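Local coordinates for protein transmembrane oligosaccharyl transferase (PDB 3WAJ) that is a membrane-embedded member of the STT3/AglB oligosaccharyl transferase family, joining a bundle of transmembrane helices of the GT-C type to a globular part, at residues T72-G77 with H562-A567; T176-Y181 with R403-M408; A227-A232 with N245-A250; E543-I548 with N604-V609. One frame throughout, in Å; residues are numbered along the deposited sequence.

Contact 1: T72-G77 with H562-A567; sequences TYYPYG and HRMPIA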
# COMPACT_ATOMS: atom_id res chain seq x y z
N THR A 72 1.35 -12.78 -9.75
CA THR A 72 1.34 -12.42 -8.34
C THR A 72 0.50 -13.40 -7.50
O THR A 72 -0.19 -14.26 -8.04
CB THR A 72 0.86 -10.99 -8.14
OG1 THR A 72 1.21 -10.56 -6.82
CG2 THR A 72 -0.64 -10.86 -8.37
N TYR A 73 0.58 -13.27 -6.17
CA TYR A 73 -0.11 -14.22 -5.28
C TYR A 73 0.18 -15.67 -5.71
O TYR A 73 -0.72 -16.51 -5.85
CB TYR A 73 -1.62 -13.89 -5.22
CG TYR A 73 -2.44 -14.77 -4.28
CD1 TYR A 73 -1.86 -15.39 -3.18
CD2 TYR A 73 -3.79 -14.98 -4.52
CE1 TYR A 73 -2.60 -16.20 -2.34
CE2 TYR A 73 -4.55 -15.80 -3.69
CZ TYR A 73 -3.95 -16.41 -2.60
OH TYR A 73 -4.70 -17.21 -1.78
N TYR A 74 1.46 -15.98 -5.89
CA TYR A 74 1.87 -17.30 -6.34
C TYR A 74 1.57 -18.38 -5.29
O TYR A 74 1.81 -18.18 -4.10
CB TYR A 74 3.36 -17.28 -6.67
CG TYR A 74 3.88 -18.55 -7.30
CD1 TYR A 74 3.76 -18.78 -8.67
CD2 TYR A 74 4.52 -19.50 -6.52
CE1 TYR A 74 4.26 -19.95 -9.24
CE2 TYR A 74 5.02 -20.67 -7.08
CZ TYR A 74 4.89 -20.89 -8.44
OH TYR A 74 5.40 -22.06 -9.00
N PRO A 75 1.09 -19.55 -5.73
CA PRO A 75 0.83 -19.89 -7.13
C PRO A 75 -0.64 -19.87 -7.49
O PRO A 75 -1.09 -20.77 -8.21
CB PRO A 75 1.29 -21.35 -7.19
CG PRO A 75 0.76 -21.88 -5.83
CD PRO A 75 0.92 -20.71 -4.84
N TYR A 76 -1.39 -18.89 -7.00
CA TYR A 76 -2.82 -18.84 -7.30
C TYR A 76 -3.17 -17.77 -8.33
O TYR A 76 -4.03 -17.98 -9.19
CB TYR A 76 -3.64 -18.59 -6.01
CG TYR A 76 -3.38 -19.63 -4.95
CD1 TYR A 76 -4.09 -20.84 -4.93
CD2 TYR A 76 -2.45 -19.40 -3.94
CE1 TYR A 76 -3.85 -21.79 -3.95
CE2 TYR A 76 -2.20 -20.37 -2.95
CZ TYR A 76 -2.92 -21.55 -2.97
OH TYR A 76 -2.70 -22.49 -2.01
N GLY A 77 -2.52 -16.62 -8.25
CA GLY A 77 -2.85 -15.53 -9.15
C GLY A 77 -3.89 -14.63 -8.50
O GLY A 77 -4.61 -15.05 -7.59
N HIS A 562 10.85 -9.28 -11.92
CA HIS A 562 10.06 -10.13 -12.82
C HIS A 562 10.05 -11.58 -12.31
O HIS A 562 10.25 -12.52 -13.09
CB HIS A 562 10.60 -10.10 -14.27
CG HIS A 562 10.27 -8.84 -15.02
ND1 HIS A 562 10.70 -8.62 -16.31
CD2 HIS A 562 9.57 -7.74 -14.67
CE1 HIS A 562 10.27 -7.44 -16.72
NE2 HIS A 562 9.58 -6.88 -15.74
N ARG A 563 9.85 -11.76 -11.01
CA ARG A 563 9.64 -13.08 -10.42
C ARG A 563 8.28 -13.11 -9.74
O ARG A 563 7.61 -12.09 -9.66
CB ARG A 563 10.77 -13.47 -9.47
CG ARG A 563 12.11 -13.68 -10.19
CD ARG A 563 12.02 -14.71 -11.34
NE ARG A 563 13.31 -14.89 -12.02
CZ ARG A 563 13.73 -14.17 -13.06
NH1 ARG A 563 12.94 -13.24 -13.58
NH2 ARG A 563 14.93 -14.40 -13.59
N MET A 564 7.86 -14.27 -9.24
CA MET A 564 6.49 -14.38 -8.76
C MET A 564 6.40 -14.48 -7.25
O MET A 564 6.78 -15.49 -6.67
CB MET A 564 5.80 -15.57 -9.43
CG MET A 564 5.89 -15.57 -10.95
SD MET A 564 5.15 -17.07 -11.62
CE MET A 564 4.93 -16.63 -13.36
N PRO A 565 5.88 -13.42 -6.60
CA PRO A 565 5.79 -13.40 -5.13
C PRO A 565 4.61 -14.19 -4.61
O PRO A 565 3.52 -14.21 -5.20
CB PRO A 565 5.60 -11.90 -4.82
CG PRO A 565 4.84 -11.39 -6.02
CD PRO A 565 5.45 -12.14 -7.20
N ILE A 566 4.85 -14.85 -3.49
CA ILE A 566 3.81 -15.58 -2.76
C ILE A 566 2.77 -14.60 -2.17
O ILE A 566 1.57 -14.88 -2.11
CB ILE A 566 4.49 -16.42 -1.65
CG1 ILE A 566 4.72 -17.85 -2.13
CG2 ILE A 566 3.72 -16.36 -0.31
CD1 ILE A 566 5.90 -18.00 -3.11
N ALA A 567 3.25 -13.43 -1.73
CA ALA A 567 2.39 -12.47 -1.06
C ALA A 567 2.43 -11.06 -1.68
O ALA A 567 3.44 -10.67 -2.28
CB ALA A 567 2.69 -12.43 0.44
O HOH W 1 0.54 -17.53 -1.66

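Contact 2: T176-Y181 with R403-M408; sequences TFLLAY and RSFPEM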
# COMPACT_ATOMS: atom_id res chain seq x y z
N THR A 176 -20.05 18.88 -12.46
CA THR A 176 -20.67 18.71 -13.77
C THR A 176 -22.14 18.33 -13.64
O THR A 176 -22.96 18.69 -14.49
CB THR A 176 -19.95 17.65 -14.62
OG1 THR A 176 -19.92 16.40 -13.92
CG2 THR A 176 -18.52 18.11 -14.97
N PHE A 177 -22.48 17.58 -12.60
CA PHE A 177 -23.88 17.28 -12.34
C PHE A 177 -24.66 18.54 -11.96
O PHE A 177 -25.77 18.76 -12.45
CB PHE A 177 -24.06 16.22 -11.26
CG PHE A 177 -25.50 15.91 -10.97
CD1 PHE A 177 -26.21 15.04 -11.79
CD2 PHE A 177 -26.16 16.50 -9.89
CE1 PHE A 177 -27.54 14.77 -11.55
CE2 PHE A 177 -27.50 16.23 -9.63
CZ PHE A 177 -28.19 15.37 -10.46
N LEU A 178 -24.08 19.36 -11.09
CA LEU A 178 -24.77 20.57 -10.66
C LEU A 178 -24.88 21.52 -11.85
O LEU A 178 -25.91 22.15 -12.05
CB LEU A 178 -24.08 21.21 -9.46
CG LEU A 178 -24.30 20.39 -8.18
CD1 LEU A 178 -23.65 21.02 -6.96
CD2 LEU A 178 -25.78 20.17 -7.93
N LEU A 179 -23.82 21.59 -12.65
CA LEU A 179 -23.84 22.36 -13.89
C LEU A 179 -24.98 21.90 -14.81
O LEU A 179 -25.60 22.72 -15.49
CB LEU A 179 -22.49 22.25 -14.59
CG LEU A 179 -22.13 23.21 -15.73
CD1 LEU A 179 -22.70 22.78 -17.06
CD2 LEU A 179 -22.58 24.62 -15.40
N ALA A 180 -25.26 20.61 -14.84
CA ALA A 180 -26.36 20.11 -15.67
C ALA A 180 -27.76 20.38 -15.08
O ALA A 180 -28.77 20.19 -15.77
CB ALA A 180 -26.17 18.62 -16.00
N TYR A 181 -27.82 20.82 -13.81
CA TYR A 181 -29.08 21.25 -13.18
C TYR A 181 -29.30 22.75 -13.36
O TYR A 181 -30.43 23.23 -13.28
CB TYR A 181 -29.12 20.87 -11.68
CG TYR A 181 -30.12 21.66 -10.82
CD1 TYR A 181 -29.69 22.60 -9.89
CD2 TYR A 181 -31.49 21.45 -10.94
CE1 TYR A 181 -30.59 23.32 -9.11
CE2 TYR A 181 -32.41 22.17 -10.16
CZ TYR A 181 -31.95 23.10 -9.24
OH TYR A 181 -32.85 23.81 -8.47
N ARG A 403 -32.33 28.85 1.50
CA ARG A 403 -32.83 27.61 0.89
C ARG A 403 -32.66 27.07 -0.52
O ARG A 403 -33.61 26.56 -1.13
CB ARG A 403 -34.32 27.44 1.18
CG ARG A 403 -35.22 28.43 0.46
CD ARG A 403 -36.52 28.65 1.22
NE ARG A 403 -36.34 28.52 2.66
CZ ARG A 403 -37.25 28.89 3.56
NH1 ARG A 403 -38.39 29.42 3.17
NH2 ARG A 403 -37.00 28.74 4.85
N SER A 404 -31.44 27.17 -1.05
CA SER A 404 -31.11 26.63 -2.36
C SER A 404 -30.76 25.16 -2.56
O SER A 404 -30.45 24.46 -1.59
CB SER A 404 -29.93 27.51 -2.77
OG SER A 404 -29.43 27.14 -4.04
N PHE A 405 -30.82 24.68 -3.80
CA PHE A 405 -30.54 23.27 -4.06
C PHE A 405 -29.04 22.92 -4.15
O PHE A 405 -28.61 21.99 -3.47
CB PHE A 405 -31.29 22.76 -5.30
CG PHE A 405 -30.88 21.36 -5.72
CD1 PHE A 405 -29.91 21.17 -6.69
CD2 PHE A 405 -31.46 20.25 -5.12
CE1 PHE A 405 -29.54 19.90 -7.08
CE2 PHE A 405 -31.09 18.96 -5.50
CZ PHE A 405 -30.12 18.79 -6.48
N PRO A 406 -28.26 23.65 -4.99
CA PRO A 406 -26.83 23.32 -5.06
C PRO A 406 -26.13 23.35 -3.71
O PRO A 406 -25.34 22.44 -3.42
CB PRO A 406 -26.27 24.43 -5.96
CG PRO A 406 -27.39 24.78 -6.84
CD PRO A 406 -28.62 24.69 -5.97
N GLU A 407 -26.43 24.36 -2.90
CA GLU A 407 -25.85 24.45 -1.56
C GLU A 407 -26.24 23.23 -0.72
O GLU A 407 -25.43 22.67 0.01
CB GLU A 407 -26.27 25.75 -0.88
CG GLU A 407 -25.51 26.06 0.41
CD GLU A 407 -25.62 27.52 0.83
OE1 GLU A 407 -26.07 28.35 0.00
OE2 GLU A 407 -25.25 27.84 1.98
N MET A 408 -27.49 22.80 -0.84
CA MET A 408 -27.93 21.63 -0.11
C MET A 408 -27.18 20.38 -0.58
O MET A 408 -26.79 19.54 0.23
CB MET A 408 -29.45 21.42 -0.24
CG MET A 408 -29.97 20.31 0.67
SD MET A 408 -31.62 19.75 0.22
CE MET A 408 -31.38 19.35 -1.52

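Contact 3: A227-A232 with N245-A250; sequences AFMFFA and NLSLVA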
# COMPACT_ATOMS: atom_id res chain seq x y z
N ALA A 227 -29.45 10.83 -3.12
CA ALA A 227 -29.81 11.58 -1.90
C ALA A 227 -30.15 13.04 -2.21
O ALA A 227 -31.02 13.63 -1.56
CB ALA A 227 -28.71 11.47 -0.85
N PHE A 228 -29.49 13.63 -3.22
CA PHE A 228 -29.81 14.99 -3.66
C PHE A 228 -31.27 15.06 -4.07
O PHE A 228 -31.97 16.02 -3.75
CB PHE A 228 -28.97 15.46 -4.86
CG PHE A 228 -27.48 15.51 -4.60
CD1 PHE A 228 -26.96 15.42 -3.31
CD2 PHE A 228 -26.61 15.68 -5.65
CE1 PHE A 228 -25.59 15.46 -3.09
CE2 PHE A 228 -25.23 15.73 -5.44
CZ PHE A 228 -24.72 15.63 -4.15
N MET A 229 -31.72 14.04 -4.80
CA MET A 229 -33.08 14.03 -5.29
C MET A 229 -34.05 13.73 -4.16
O MET A 229 -35.09 14.38 -4.04
CB MET A 229 -33.24 13.04 -6.44
CG MET A 229 -32.30 13.33 -7.60
SD MET A 229 -32.37 12.09 -8.89
CE MET A 229 -34.11 12.20 -9.34
N PHE A 230 -33.70 12.75 -3.33
CA PHE A 230 -34.52 12.42 -2.17
C PHE A 230 -34.89 13.69 -1.40
O PHE A 230 -36.06 14.02 -1.26
CB PHE A 230 -33.78 11.44 -1.27
CG PHE A 230 -34.54 11.07 -0.03
CD1 PHE A 230 -35.51 10.07 -0.07
CD2 PHE A 230 -34.30 11.72 1.18
CE1 PHE A 230 -36.22 9.72 1.08
CE2 PHE A 230 -35.02 11.37 2.33
CZ PHE A 230 -35.97 10.37 2.28
N PHE A 231 -33.87 14.43 -0.97
CA PHE A 231 -34.08 15.63 -0.16
C PHE A 231 -34.75 16.80 -0.90
O PHE A 231 -35.56 17.51 -0.32
CB PHE A 231 -32.78 16.06 0.55
CG PHE A 231 -32.42 15.16 1.72
CD1 PHE A 231 -33.25 15.08 2.83
CD2 PHE A 231 -31.26 14.40 1.70
CE1 PHE A 231 -32.92 14.24 3.91
CE2 PHE A 231 -30.93 13.56 2.77
CZ PHE A 231 -31.75 13.49 3.87
N ALA A 232 -34.42 16.99 -2.18
CA ALA A 232 -35.12 17.99 -3.00
C ALA A 232 -36.62 17.70 -3.11
O ALA A 232 -37.43 18.59 -3.38
CB ALA A 232 -34.50 18.11 -4.38
N ASN A 245 -36.81 18.35 -14.30
CA ASN A 245 -35.53 18.40 -14.99
C ASN A 245 -34.37 17.85 -14.15
O ASN A 245 -33.47 17.20 -14.69
CB ASN A 245 -35.24 19.81 -15.55
CG ASN A 245 -35.96 20.09 -16.87
OD1 ASN A 245 -35.91 19.28 -17.81
ND2 ASN A 245 -36.64 21.23 -16.95
N LEU A 246 -34.40 18.09 -12.84
CA LEU A 246 -33.40 17.52 -11.92
C LEU A 246 -33.38 16.00 -12.10
O LEU A 246 -32.32 15.38 -12.15
CB LEU A 246 -33.73 17.85 -10.47
CG LEU A 246 -33.00 17.01 -9.42
CD1 LEU A 246 -31.51 17.32 -9.44
CD2 LEU A 246 -33.55 17.22 -8.03
N SER A 247 -34.57 15.43 -12.23
CA SER A 247 -34.74 14.00 -12.43
C SER A 247 -34.32 13.54 -13.82
O SER A 247 -33.62 12.53 -13.96
CB SER A 247 -36.19 13.61 -12.17
OG SER A 247 -36.64 14.15 -10.95
N LEU A 248 -34.75 14.27 -14.85
CA LEU A 248 -34.44 13.90 -16.24
C LEU A 248 -32.93 13.90 -16.49
O LEU A 248 -32.39 12.97 -17.10
CB LEU A 248 -35.19 14.81 -17.24
CG LEU A 248 -36.65 14.46 -17.54
CD1 LEU A 248 -37.35 15.53 -18.40
CD2 LEU A 248 -36.76 13.08 -18.21
N VAL A 249 -32.25 14.93 -15.99
CA VAL A 249 -30.80 15.01 -16.05
C VAL A 249 -30.15 13.78 -15.42
O VAL A 249 -29.21 13.20 -15.98
CB VAL A 249 -30.32 16.27 -15.33
CG1 VAL A 249 -28.81 16.19 -15.03
CG2 VAL A 249 -30.63 17.48 -16.17
N ALA A 250 -30.65 13.39 -14.25
CA ALA A 250 -30.15 12.22 -13.55
C ALA A 250 -30.38 10.97 -14.40
O ALA A 250 -29.52 10.11 -14.49
CB ALA A 250 -30.79 12.08 -12.18

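Contact 4: E543-I548 with N604-V609; sequences ETYGVI and NVKYVV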
# COMPACT_ATOMS: atom_id res chain seq x y z
N GLU A 543 7.19 -24.45 -16.35
CA GLU A 543 7.86 -24.81 -15.12
C GLU A 543 8.23 -23.55 -14.27
O GLU A 543 9.19 -22.85 -14.57
CB GLU A 543 9.10 -25.64 -15.56
CG GLU A 543 9.71 -25.23 -17.00
CD GLU A 543 8.97 -25.76 -18.30
OE1 GLU A 543 9.28 -25.31 -19.43
OE2 GLU A 543 8.07 -26.63 -18.20
N THR A 544 7.45 -23.25 -13.23
CA THR A 544 7.67 -22.02 -12.44
C THR A 544 8.15 -22.21 -11.00
O THR A 544 8.18 -23.32 -10.48
CB THR A 544 6.38 -21.16 -12.38
OG1 THR A 544 5.33 -21.89 -11.74
CG2 THR A 544 5.95 -20.69 -13.76
N TYR A 545 8.50 -21.11 -10.33
CA TYR A 545 8.82 -21.16 -8.89
C TYR A 545 8.38 -19.87 -8.19
O TYR A 545 8.19 -18.84 -8.84
CB TYR A 545 10.32 -21.43 -8.63
CG TYR A 545 11.26 -20.45 -9.32
CD1 TYR A 545 11.43 -19.15 -8.83
CD2 TYR A 545 11.98 -20.82 -10.45
CE1 TYR A 545 12.28 -18.25 -9.46
CE2 TYR A 545 12.84 -19.93 -11.08
CZ TYR A 545 12.98 -18.64 -10.58
OH TYR A 545 13.83 -17.75 -11.20
N GLY A 546 8.24 -19.93 -6.87
CA GLY A 546 7.78 -18.77 -6.14
C GLY A 546 8.87 -18.10 -5.34
O GLY A 546 9.88 -18.72 -4.96
N VAL A 547 8.66 -16.82 -5.07
CA VAL A 547 9.56 -16.02 -4.29
C VAL A 547 8.81 -15.56 -3.03
O VAL A 547 7.81 -14.83 -3.12
CB VAL A 547 10.03 -14.82 -5.09
CG1 VAL A 547 10.98 -13.94 -4.24
CG2 VAL A 547 10.72 -15.28 -6.36
N ILE A 548 9.29 -15.98 -1.87
CA ILE A 548 8.59 -15.68 -0.63
C ILE A 548 9.24 -14.55 0.18
O ILE A 548 10.44 -14.52 0.42
CB ILE A 548 8.39 -16.94 0.24
CG1 ILE A 548 7.35 -16.67 1.33
CG2 ILE A 548 9.70 -17.41 0.85
CD1 ILE A 548 6.63 -17.92 1.79
N ASN A 604 5.57 -23.91 -3.49
CA ASN A 604 6.62 -24.13 -4.48
C ASN A 604 7.66 -23.00 -4.47
O ASN A 604 8.02 -22.45 -5.53
CB ASN A 604 5.97 -24.23 -5.86
CG ASN A 604 6.89 -24.80 -6.90
OD1 ASN A 604 7.67 -25.71 -6.61
ND2 ASN A 604 6.83 -24.25 -8.12
N VAL A 605 8.16 -22.62 -3.29
CA VAL A 605 9.11 -21.52 -3.28
C VAL A 605 10.52 -22.00 -3.61
O VAL A 605 10.91 -23.10 -3.23
CB VAL A 605 9.07 -20.65 -1.99
CG1 VAL A 605 7.86 -20.98 -1.13
CG2 VAL A 605 10.36 -20.79 -1.20
N LYS A 606 11.26 -21.17 -4.33
CA LYS A 606 12.65 -21.45 -4.61
C LYS A 606 13.57 -20.35 -4.04
O LYS A 606 14.76 -20.57 -3.81
CB LYS A 606 12.86 -21.62 -6.11
CG LYS A 606 14.23 -22.16 -6.44
CD LYS A 606 14.53 -22.25 -7.94
CE LYS A 606 15.76 -23.15 -8.14
NZ LYS A 606 16.49 -22.83 -9.38
N TYR A 607 13.02 -19.16 -3.81
CA TYR A 607 13.80 -18.08 -3.21
C TYR A 607 13.05 -17.41 -2.09
O TYR A 607 11.82 -17.28 -2.12
CB TYR A 607 14.22 -17.03 -4.25
CG TYR A 607 15.05 -17.65 -5.33
CD1 TYR A 607 16.42 -17.82 -5.15
CD2 TYR A 607 14.47 -18.12 -6.50
CE1 TYR A 607 17.19 -18.40 -6.11
CE2 TYR A 607 15.24 -18.71 -7.49
CZ TYR A 607 16.61 -18.85 -7.28
OH TYR A 607 17.40 -19.44 -8.24
N VAL A 608 13.81 -16.99 -1.09
CA VAL A 608 13.30 -16.23 0.04
C VAL A 608 14.00 -14.87 -0.02
O VAL A 608 15.21 -14.81 -0.23
CB VAL A 608 13.66 -16.92 1.38
CG1 VAL A 608 13.03 -16.19 2.56
CG2 VAL A 608 13.27 -18.40 1.38
N VAL A 609 13.24 -13.79 0.14
CA VAL A 609 13.84 -12.46 0.28
C VAL A 609 13.45 -11.86 1.63
O VAL A 609 12.26 -11.72 1.95
CB VAL A 609 13.39 -11.50 -0.84
CG1 VAL A 609 14.10 -10.15 -0.68
CG2 VAL A 609 13.66 -12.10 -2.23

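Contact 1: T72-G77 with H562-A567
Y74 lies in the loop joining strands 68-69 and 78-79, and this loop docks on M564, P565 and I566 at strand 564-565, an outer strand of the mixed sheet. One direct backbone hydrogen bond ties the two: Y74 N donates to P565 O over 2.8 Å, nearly straight at 170°. The carbonyl side of the same residue is held more indirectly. A water donates to Y74 O and to I566 O, bridging the two backbones. I566 also sends a CA-H toward that oxygen, with I566 CA 3.5 Å from Y74 O.

Y74 has its CG anti to the backbone N (chi1 -173°), and its ring lies between M564 and I566. Its two flanks meet different partners. M564 SD stands 3.7 Å from Y74 CD1, at 58° from the ring normal, so this Met-aromatic contact is oblique. I566 CD1 lies at the ring edge, 4.0 Å from Y74 CD2. P75 CB covers one face over the centre, from the next residue, which follows a cis peptide bond. The Y74 hydroxyl is hydrogen-bonded to T544 and N604, just ahead of strands 546-548 and 605-611. T72 OG1 touches P565 CG at 3.8 Å. Y73 presents its ring edge to I566 O, with CD1 3.6 Å away, while Y76 CB lies over one face.

The chemistry is thus a mixture. One direct backbone bond and a bridging water link the loop to the strand. M564 SD, placed obliquely, and I566 CD1, at the edge, flank the Y74 ring and probably limit its turning, with the hydroxyl bonds holding its far end.

Contact 2: T176-Y181 with R403-M408
L178 and Y181, near the C-terminal end of helix 163-181, meet F405 and P406 in the first turn of helix 405-420. L178 comes first along the chain. Its CG is anti to the carbonyl carbon (chi1 -72°), and its two methyls divide the work. CD2 approaches the F405 ring obliquely, 3.9 Å from F405 CE1. CD1 turns to P406, resting 4.4 Å from P406 CB and close to the carbonyl oxygen of that proline. L127 and V131 of helix 121-131 also touch L178.

Y181 follows three residues later, so it projects from the same side of the helix. Its ring offers a face to F405 in an edge-to-face pair. The centroids are 4.6 Å apart and the planes meet at 58°, well short of perpendicular. The leading edge is that of F405: CD1 is 3.3 Å from Y181 CE1, a close approach. F405 CE1 stands over the same tyrosine face, displaced toward the rim. F405 CB comes within 3.7 Å of Y181 OH. P406 meets the tyrosine differently, at its edge, with P406 CD 4.0 Å from Y181 CE1. K185 makes a cation-pi contact with Y181. Elsewhere F405 packs on F228, A232 and L246, so it serves two helix neighbours besides this one.

The contact is almost entirely apolar and aromatic; the oxygens that touch it, Y181 OH and P406 O, meet carbon. Its strength should therefore depend on shape and close packing, with an electrostatic share from the F405 C-H edge directed at the pi face of Y181.

Contact 3: A227-A232 with N245-A250
M229 and L246 run past each other in opposite directions between two antiparallel helices. M229 leaves helix 221-234 with CG anti to its carbonyl carbon, and L246 leaves helix 243-261 with CG anti to its backbone N. They overlap side on, M229 CG lying 4.1 Å from L246 CD2. The methionine then continues beyond the leucine to the facing helix. Its sulfur sits against A250, with M229 SD 3.6 Å from A250 CB. There the chain bends (chi3 59°), and the bend brings the terminal methyl against S247. M229 CE is 3.6 Å from S247 OG. One long side chain thus touches residues on successive turns of its partner.

A single leucine methyl, CD2, serves two residues of helix 221-234. L246 CD2 meets M229 CG, and it also meets the small side chain of A232, whose CB is 3.9 Å away. A232 is three residues after M229, so L246 CD2 bridges neighbouring turns of helix 221-234. S247 turns its hydroxyl back to R243 O in its own helix. That bond satisfies the polar group, and the methionine methyl can lie beside it in an otherwise apolar seam. F294 of helix 278-303 covers M229 and S247.

The short segments lie 10.8 Å apart at closest axis approach, with directions 164° apart. Such a spacing suits long side chains interleaved between the helices. The two helices follow one another in sequence and are joined by a short loop, so they form an antiparallel helical hairpin, a common element of multi-span membrane bundles such as that of the GT-C transferases.

Contact 4: E543-I548 with N604-V609
I548 pairs with V608 and V547 with Y607 in the tight half of this contact, where strands 546-548 and 605-611 run parallel. I548 N donates to Y607 O, and I548 O accepts from V609 N, each over 2.9 Å. On one face of the sheet the side chains of I548 and V608 lie side by side and point the same way, with their CG2 atoms 3.7 Å apart. V605 CG2 joins I548 CG2 there, and F587 and F588 of helix 584-588 close over I548 and V608. On the opposite face V547 CG1 rests on V609 CG2 at 3.8 Å.

Toward residue 604 the pairing becomes irregular. G546 O takes a good bond from K606 N at 2.9 Å and a weak one from Y607 N at 3.4 Å. The register slips by one residue here. Y607 turns its edge to the Y545 face in an offset edge-to-face pair with planes at 66°. K606 is partly exposed; its extended chain brings CD over one face of Y545, toward the rim, as a CH-pi contact.

The looser end is at T544 and N604, both partly exposed. N604 ND2 bonds T544 O only weakly, at 124°, and has a better partner in Y74 OH. G546 N to N604 O is the last backbone bond here. N604 closes helix 593-602 as the C-prime residue of a Schellman motif. The whole is a parallel strand pair interrupted by a beta bulge. Strand 546-548 also leads through helix 554-561 to the parallel strand 564-565 beside it, a beta-alpha-beta unit of the mixed sheet.

How the contacts relate
The four contacts form two separate groups. Contacts 2 and 3 are about 10 Å apart between centres and share the helical N-terminal part, where F405 packs between helices 163-181, 221-234 and 243-261. Contacts 1 and 4, about 9 Å apart between centres, meet in the mixed sheet, in which strands 564-565 and 546-548 are neighbours. Between the groups, centres lie about 47 to 56 Å apart. Along the chain, contact 3 is nested in the loop closed by contact 2, and both in that of contact 1. Both close before contact 4 opens, while contacts 1 and 4 interlock. Contact 1 therefore brings a loop of the STT3 N-terminal range onto the AglB core sheet.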